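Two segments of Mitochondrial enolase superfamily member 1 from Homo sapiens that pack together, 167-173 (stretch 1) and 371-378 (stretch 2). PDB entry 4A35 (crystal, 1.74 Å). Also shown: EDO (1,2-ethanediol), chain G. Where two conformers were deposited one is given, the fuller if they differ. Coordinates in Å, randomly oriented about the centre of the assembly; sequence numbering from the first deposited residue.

Stretch 1 167-173: EILQKGQ
Stretch 2 (371-378) IFDYISVS

Two helix ends meet here almost at right angles, through a small apolar cluster, one close glycine contact and three bridging waters, with no direct hydrogen bond between the stretches. The example illustrates how carbonyls near the end of a helix can accept water at a packing interface, whether or not they also accept a backbone amide.

Stretch 1 continues a helix that begins earlier in the chain; residues 167-171 are helical, with phi/psi near -65/-40, and Lys-171 N and Gly-172 N bond to Glu-167 O and Ile-168 O at 3.0 and 2.9 Å. Stretch 2 enters already helical, in a helix that also begins earlier in the chain, but its last turn widens: Val-377 N donates to Asp-373 O (2.8 Å), and so does Ser-378 N (2.8 Å), giving a pi-type turn at 373-377. Ser-376 (-116/-13) and Val-377 (-120/-72) depart from regular helical angles alongside this wider turn. Ser-378 OG (chi1 p) also returns to Asp-373 OD2 at 2.7 Å. The helix axes come within 9.2 Å, their N-to-C directions 81° apart, and the contact buries 240 Å² in total.

The register is set by Gly-172 and Ser-376, whose CA atoms lie 4.5 Å apart. Gly-172 (-69/-13) makes a CA-H...O contact, its CA 3.4 Å from Ser-376 O with an angle of 164° at the hydrogen. A CB here would point toward stretch 2 and lie 1.9 Å from that same oxygen, so the close approach depends on the absence of a side chain.

Beside this point, the side chains of Ile-168 and Leu-169, both m,t rotamers, supply the apolar packing. Ile-168 CG2 lies 4.0 Å from Val-377 CG1. Leu-169 leaves its backbone sideways but brings CD2 to 4.2 Å from Val-377 CG2 and 4.1 Å from Phe-372 CZ, meeting the phenyl ring at its edge. Phe-372 has chi1 t and chi2 74°; Val-377 has chi1 t.

Water completes the polar side. Water 1 donates to Ile-168 O (2.8 Å) and Val-377 O (2.7 Å); water 2 donates to Leu-169 O (2.6 Å) and Ser-376 O (2.8 Å). Because carbonyls cannot donate to one another, a water with two protons is a natural link between them. Water 3 joins Gly-172 O, through a weak bond of 2.9 Å, to Ser-376 OG (chi1 m), also at 2.9 Å. Gln-173, with chi1 and chi2 both m, folds back so that its NE2 donates to Leu-169 O at 3.1 Å, giving that carbonyl a second donor beside water 2.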

# COMPACT_ATOMS: atom_id res chain seq x y z
N GLU A 167 -29.65 7.49 1.08
CA GLU A 167 -30.23 8.83 1.07
C GLU A 167 -29.67 9.67 -0.14
O GLU A 167 -30.45 10.28 -0.89
CB GLU A 167 -29.96 9.52 2.41
CG GLU A 167 -30.63 10.87 2.57
CD GLU A 167 -30.27 11.52 3.90
OE1 GLU A 167 -30.38 10.84 4.95
OE2 GLU A 167 -29.85 12.70 3.88
N ILE A 168 -28.36 9.57 -0.37
CA ILE A 168 -27.70 10.29 -1.48
C ILE A 168 -28.26 9.75 -2.83
O ILE A 168 -28.61 10.54 -3.73
CB ILE A 168 -26.17 10.16 -1.38
CG1 ILE A 168 -25.63 10.93 -0.15
CG2 ILE A 168 -25.52 10.64 -2.69
CD1 ILE A 168 -24.19 10.59 0.24
N LEU A 169 -28.43 8.42 -2.92
CA LEU A 169 -28.91 7.81 -4.18
C LEU A 169 -30.40 8.10 -4.43
O LEU A 169 -30.82 8.24 -5.58
CB LEU A 169 -28.65 6.30 -4.18
CG LEU A 169 -27.15 5.93 -4.23
CD1 LEU A 169 -26.93 4.54 -3.74
CD2 LEU A 169 -26.53 6.20 -5.63
N GLN A 170 -31.19 8.19 -3.36
CA GLN A 170 -32.63 8.51 -3.48
C GLN A 170 -32.77 9.94 -3.99
O GLN A 170 -33.53 10.21 -4.94
CB GLN A 170 -33.37 8.30 -2.15
CG GLN A 170 -33.54 6.78 -1.89
CD GLN A 170 -33.96 6.41 -0.48
OE1 GLN A 170 -33.93 7.24 0.44
NE2 GLN A 170 -34.28 5.12 -0.27
N LYS A 171 -31.99 10.85 -3.41
CA LYS A 171 -31.98 12.27 -3.80
C LYS A 171 -31.52 12.41 -5.27
O LYS A 171 -32.06 13.22 -6.04
CB LYS A 171 -31.05 13.05 -2.84
CG LYS A 171 -31.22 14.56 -2.87
CD LYS A 171 -30.60 15.19 -1.63
CE LYS A 171 -30.43 16.68 -1.75
NZ LYS A 171 -30.08 17.29 -0.44
N GLY A 172 -30.57 11.54 -5.67
CA GLY A 172 -30.01 11.52 -7.02
C GLY A 172 -30.99 11.06 -8.08
O GLY A 172 -30.72 11.20 -9.28
N GLN A 173 -32.14 10.47 -7.65
CA GLN A 173 -33.23 10.06 -8.56
C GLN A 173 -33.87 11.32 -9.18
O GLN A 173 -34.43 11.28 -10.29
CB GLN A 173 -34.34 9.22 -7.86
CG GLN A 173 -33.90 7.85 -7.25
CD GLN A 173 -33.16 6.97 -8.23
OE1 GLN A 173 -33.63 6.66 -9.34
NE2 GLN A 173 -31.98 6.50 -7.83
N ILE A 371 -19.82 9.86 -15.48
CA ILE A 371 -21.12 10.09 -16.09
C ILE A 371 -22.19 9.62 -15.06
O ILE A 371 -23.18 10.32 -14.84
CB ILE A 371 -21.22 9.42 -17.46
CG1 ILE A 371 -20.35 10.24 -18.50
CG2 ILE A 371 -22.69 9.25 -17.93
CD1 ILE A 371 -20.07 9.47 -19.74
N PHE A 372 -21.98 8.42 -14.46
CA PHE A 372 -22.87 7.92 -13.40
C PHE A 372 -22.92 8.93 -12.23
O PHE A 372 -24.02 9.26 -11.77
CB PHE A 372 -22.48 6.51 -12.92
CG PHE A 372 -23.13 6.16 -11.58
CD1 PHE A 372 -24.49 5.86 -11.50
CD2 PHE A 372 -22.38 6.21 -10.39
CE1 PHE A 372 -25.09 5.56 -10.26
CE2 PHE A 372 -23.00 5.97 -9.15
CZ PHE A 372 -24.35 5.63 -9.10
N ASP A 373 -21.75 9.47 -11.82
CA ASP A 373 -21.69 10.45 -10.74
C ASP A 373 -22.64 11.65 -11.06
O ASP A 373 -23.45 12.05 -10.21
CB ASP A 373 -20.25 10.96 -10.52
CG ASP A 373 -20.23 12.00 -9.44
OD1 ASP A 373 -20.53 11.64 -8.28
OD2 ASP A 373 -20.02 13.20 -9.76
N TYR A 374 -22.49 12.24 -12.26
CA TYR A 374 -23.34 13.37 -12.65
C TYR A 374 -24.83 13.03 -12.65
O TYR A 374 -25.64 13.80 -12.11
CB TYR A 374 -22.96 13.90 -14.06
CG TYR A 374 -23.86 15.05 -14.51
CD1 TYR A 374 -23.82 16.28 -13.87
CD2 TYR A 374 -24.80 14.87 -15.53
CE1 TYR A 374 -24.67 17.32 -14.25
CE2 TYR A 374 -25.65 15.91 -15.92
CZ TYR A 374 -25.58 17.13 -15.29
OH TYR A 374 -26.43 18.13 -15.68
N ILE A 375 -25.20 11.93 -13.31
CA ILE A 375 -26.61 11.56 -13.44
C ILE A 375 -27.24 11.18 -12.07
O ILE A 375 -28.36 11.59 -11.78
CB ILE A 375 -26.81 10.43 -14.48
CG1 ILE A 375 -26.41 10.91 -15.90
CG2 ILE A 375 -28.26 9.89 -14.43
CD1 ILE A 375 -26.24 9.74 -16.92
N SER A 376 -26.51 10.38 -11.26
CA SER A 376 -27.13 9.78 -10.07
C SER A 376 -26.58 10.18 -8.71
O SER A 376 -27.19 9.79 -7.70
CB SER A 376 -27.04 8.25 -10.19
OG SER A 376 -27.75 7.76 -11.32
N VAL A 377 -25.42 10.85 -8.63
CA VAL A 377 -24.83 11.09 -7.29
C VAL A 377 -24.66 12.58 -6.99
O VAL A 377 -25.35 13.07 -6.11
CB VAL A 377 -23.49 10.30 -7.07
CG1 VAL A 377 -22.89 10.57 -5.67
CG2 VAL A 377 -23.71 8.79 -7.25
N SER A 378 -23.69 13.27 -7.65
CA SER A 378 -23.47 14.70 -7.37
C SER A 378 -24.53 15.59 -8.05
O SER A 378 -24.78 16.67 -7.55
CB SER A 378 -22.08 15.13 -7.81
OG SER A 378 -21.96 14.93 -9.20
C1 EDO G . -26.04 21.44 -13.92
O1 EDO G . -26.38 20.07 -13.89
C2 EDO G . -24.54 21.65 -14.16
O2 EDO G . -23.88 21.61 -12.91
O HOH W 1 -27.58 13.00 -4.58
O HOH W 2 -29.37 8.01 -7.71
O HOH W 3 -30.41 8.50 -10.31